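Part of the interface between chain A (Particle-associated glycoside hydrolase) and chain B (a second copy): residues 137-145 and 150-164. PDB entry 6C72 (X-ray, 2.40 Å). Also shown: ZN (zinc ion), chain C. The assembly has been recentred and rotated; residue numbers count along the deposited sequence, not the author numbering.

Chain A 137-145: AKAMAKSNV
Chain B (150-164) TFDSFVSVGSEADIN

The two stretches run antiparallel and bury 499 Å² between them. Chain A is extended, with a short strand at 139-140, and ends in a type II turn from A:Lys142 to A:Val145; chain B is a loop leading into a helix at B:Glu160. CA atoms pair A:Met140 with B:Glu160 (7.7 Å), A:Lys142 with B:Ser156 (7.2 Å), A:Ser143 with B:Phe154 (6.8 Å) and A:Asn144 with B:Phe151 (8.5 Å).

Two lysines make the polar links. A:Lys138 (p, t, t, t) is long enough to bring NZ to 2.7 Å from B:Glu160 OE2, a hydrogen-bonded salt bridge that pairs opposite charges. A:Lys142 (m, m, t, p) starts sideways but bends, so that its NZ donates to B:Ser156 OG at 2.9 Å; a water accepts from the same NZ (2.9 Å) and from B:Ser156 N (3.0 Å).

Between the lysines, unbranched A:Met140 (t, t, m) sets its CE 3.6 Å from B:Glu160 CB and its SD 4.0 Å from B:Ile163 CD1.

Aromatic rings receive the turn. Small A:Ser143 (m) lies over the face of B:Phe154 (chi1 t), its CB 3.9 Å from the ring centroid in a CH-pi contact, while A:Lys142 CD approaches the edge, 4.0 Å from B:Phe154 CE2. A:Asn144, at phi/psi 62/28, places CG over B:Phe151 (m), 3.6 Å from CE2.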

# COMPACT_ATOMS: atom_id res chain seq x y z
N ALA A 137 -1.54 8.68 -38.86
CA ALA A 137 -1.75 7.26 -39.08
C ALA A 137 -2.40 6.63 -37.86
O ALA A 137 -1.75 6.49 -36.82
CB ALA A 137 -0.43 6.55 -39.38
N LYS A 138 -3.66 6.23 -37.97
CA LYS A 138 -4.33 5.60 -36.84
C LYS A 138 -4.03 4.11 -36.87
O LYS A 138 -3.85 3.52 -37.93
CB LYS A 138 -5.84 5.87 -36.85
CG LYS A 138 -6.61 5.27 -37.96
CD LYS A 138 -8.08 5.64 -37.81
CE LYS A 138 -8.95 4.89 -38.81
NZ LYS A 138 -10.40 5.02 -38.49
N ALA A 139 -3.90 3.53 -35.69
CA ALA A 139 -3.47 2.15 -35.56
C ALA A 139 -4.39 1.40 -34.62
O ALA A 139 -4.85 1.94 -33.60
CB ALA A 139 -2.03 2.06 -35.05
N MET A 140 -4.67 0.17 -34.99
CA MET A 140 -5.35 -0.77 -34.12
C MET A 140 -4.27 -1.58 -33.42
O MET A 140 -3.43 -2.19 -34.09
CB MET A 140 -6.29 -1.64 -34.95
CG MET A 140 -7.21 -2.54 -34.18
SD MET A 140 -8.41 -3.37 -35.27
CE MET A 140 -9.01 -1.98 -36.23
N ALA A 141 -4.23 -1.51 -32.09
CA ALA A 141 -3.26 -2.28 -31.33
C ALA A 141 -3.51 -3.78 -31.50
O ALA A 141 -4.64 -4.23 -31.69
CB ALA A 141 -3.31 -1.90 -29.85
N LYS A 142 -2.43 -4.55 -31.45
CA LYS A 142 -2.48 -6.00 -31.51
C LYS A 142 -1.69 -6.56 -30.34
O LYS A 142 -0.78 -5.91 -29.82
CB LYS A 142 -1.95 -6.51 -32.86
CG LYS A 142 -2.71 -5.97 -34.07
CD LYS A 142 -4.21 -6.24 -33.94
CE LYS A 142 -5.05 -5.39 -34.90
NZ LYS A 142 -5.01 -5.91 -36.30
N SER A 143 -2.00 -7.79 -29.95
CA SER A 143 -1.49 -8.32 -28.69
C SER A 143 0.04 -8.37 -28.66
O SER A 143 0.69 -8.73 -29.65
CB SER A 143 -2.08 -9.70 -28.40
OG SER A 143 -3.47 -9.60 -28.16
N ASN A 144 0.61 -7.96 -27.52
CA ASN A 144 2.04 -8.06 -27.26
C ASN A 144 2.86 -7.24 -28.26
O ASN A 144 4.01 -7.57 -28.56
CB ASN A 144 2.49 -9.52 -27.24
CG ASN A 144 1.69 -10.36 -26.24
OD1 ASN A 144 1.10 -11.39 -26.60
ND2 ASN A 144 1.64 -9.91 -24.99
N VAL A 145 2.28 -6.17 -28.79
CA VAL A 145 2.99 -5.22 -29.63
C VAL A 145 2.94 -3.85 -28.96
O VAL A 145 1.87 -3.42 -28.52
CB VAL A 145 2.40 -5.15 -31.05
CG1 VAL A 145 3.04 -3.99 -31.84
CG2 VAL A 145 2.57 -6.49 -31.77
N THR B 150 8.20 -17.81 -27.60
CA THR B 150 7.69 -17.04 -28.72
C THR B 150 6.19 -17.21 -28.79
O THR B 150 5.70 -18.35 -28.90
CB THR B 150 8.33 -17.53 -30.02
OG1 THR B 150 9.75 -17.50 -29.90
CG2 THR B 150 7.91 -16.65 -31.20
N PHE B 151 5.45 -16.11 -28.74
CA PHE B 151 4.00 -16.18 -28.91
C PHE B 151 3.62 -16.70 -30.30
O PHE B 151 4.26 -16.37 -31.31
CB PHE B 151 3.37 -14.80 -28.71
CG PHE B 151 3.45 -14.29 -27.30
CD1 PHE B 151 2.69 -14.86 -26.29
CD2 PHE B 151 4.28 -13.22 -26.98
CE1 PHE B 151 2.75 -14.38 -25.00
CE2 PHE B 151 4.34 -12.73 -25.68
CZ PHE B 151 3.58 -13.31 -24.69
N ASP B 152 2.55 -17.48 -30.37
CA ASP B 152 2.04 -17.83 -31.69
C ASP B 152 1.45 -16.58 -32.35
O ASP B 152 1.20 -15.56 -31.70
CB ASP B 152 1.00 -18.95 -31.59
CG ASP B 152 0.97 -19.83 -32.85
OD1 ASP B 152 1.65 -19.50 -33.84
OD2 ASP B 152 0.26 -20.86 -32.86
N SER B 153 1.21 -16.68 -33.65
CA SER B 153 0.76 -15.51 -34.40
C SER B 153 -0.61 -15.05 -33.92
O SER B 153 -1.48 -15.87 -33.60
CB SER B 153 0.72 -15.82 -35.90
OG SER B 153 -0.26 -16.77 -36.18
N PHE B 154 -0.78 -13.74 -33.87
CA PHE B 154 -2.03 -13.11 -33.47
C PHE B 154 -2.62 -12.34 -34.64
O PHE B 154 -2.01 -11.39 -35.14
CB PHE B 154 -1.83 -12.16 -32.29
CG PHE B 154 -3.10 -11.49 -31.84
CD1 PHE B 154 -3.95 -12.13 -30.94
CD2 PHE B 154 -3.45 -10.24 -32.32
CE1 PHE B 154 -5.13 -11.52 -30.53
CE2 PHE B 154 -4.63 -9.64 -31.92
CZ PHE B 154 -5.46 -10.27 -31.02
N VAL B 155 -3.82 -12.73 -35.05
CA VAL B 155 -4.54 -12.06 -36.12
C VAL B 155 -5.91 -11.67 -35.57
O VAL B 155 -6.71 -12.55 -35.24
CB VAL B 155 -4.70 -12.96 -37.36
CG1 VAL B 155 -5.55 -12.25 -38.41
CG2 VAL B 155 -3.34 -13.34 -37.89
N SER B 156 -6.17 -10.37 -35.49
CA SER B 156 -7.42 -9.91 -34.93
C SER B 156 -8.59 -10.18 -35.89
O SER B 156 -8.41 -10.45 -37.09
CB SER B 156 -7.36 -8.41 -34.62
OG SER B 156 -7.29 -7.66 -35.81
N VAL B 157 -9.80 -10.12 -35.34
CA VAL B 157 -11.04 -10.30 -36.07
C VAL B 157 -11.86 -9.02 -35.94
O VAL B 157 -11.79 -8.34 -34.91
CB VAL B 157 -11.82 -11.52 -35.53
CG1 VAL B 157 -13.21 -11.60 -36.14
CG2 VAL B 157 -11.05 -12.81 -35.81
N GLY B 158 -12.59 -8.67 -36.99
CA GLY B 158 -13.57 -7.62 -36.91
C GLY B 158 -13.05 -6.28 -37.42
O GLY B 158 -11.84 -6.02 -37.41
N SER B 159 -13.97 -5.44 -37.87
CA SER B 159 -13.60 -4.11 -38.35
C SER B 159 -13.55 -3.11 -37.19
O SER B 159 -14.19 -3.29 -36.15
CB SER B 159 -14.59 -3.63 -39.41
OG SER B 159 -15.86 -3.37 -38.85
N GLU B 160 -12.78 -2.03 -37.40
CA GLU B 160 -12.70 -0.97 -36.40
C GLU B 160 -14.07 -0.40 -36.08
O GLU B 160 -14.38 -0.14 -34.91
CB GLU B 160 -11.78 0.15 -36.89
CG GLU B 160 -11.89 1.40 -36.05
CD GLU B 160 -11.01 2.54 -36.53
OE1 GLU B 160 -9.95 2.27 -37.14
OE2 GLU B 160 -11.39 3.71 -36.30
N ALA B 161 -14.91 -0.19 -37.09
CA ALA B 161 -16.23 0.38 -36.86
C ALA B 161 -17.05 -0.50 -35.93
O ALA B 161 -17.64 -0.01 -34.95
CB ALA B 161 -16.95 0.57 -38.19
N ASP B 162 -17.07 -1.81 -36.18
CA ASP B 162 -17.83 -2.71 -35.33
C ASP B 162 -17.23 -2.77 -33.93
O ASP B 162 -17.96 -2.85 -32.94
CB ASP B 162 -17.88 -4.10 -35.95
CG ASP B 162 -18.87 -4.18 -37.09
OD1 ASP B 162 -19.59 -3.18 -37.32
OD2 ASP B 162 -18.92 -5.23 -37.77
N ILE B 163 -15.90 -2.75 -33.83
CA ILE B 163 -15.25 -2.75 -32.53
C ILE B 163 -15.65 -1.51 -31.74
O ILE B 163 -15.94 -1.59 -30.53
CB ILE B 163 -13.72 -2.85 -32.70
CG1 ILE B 163 -13.34 -4.23 -33.25
CG2 ILE B 163 -13.02 -2.58 -31.39
CD1 ILE B 163 -11.87 -4.38 -33.59
N ASN B 164 -15.75 -0.37 -32.41
CA ASN B 164 -16.09 0.87 -31.73
C ASN B 164 -17.58 1.01 -31.47
O ASN B 164 -17.97 1.63 -30.47
CB ASN B 164 -15.60 2.07 -32.55
CG ASN B 164 -14.17 2.44 -32.22
OD1 ASN B 164 -13.67 2.12 -31.14
ND2 ASN B 164 -13.49 3.11 -33.15
ZN ZN C . 0.73 -21.51 -34.90
O HOH W 1 -4.36 -8.59 -37.08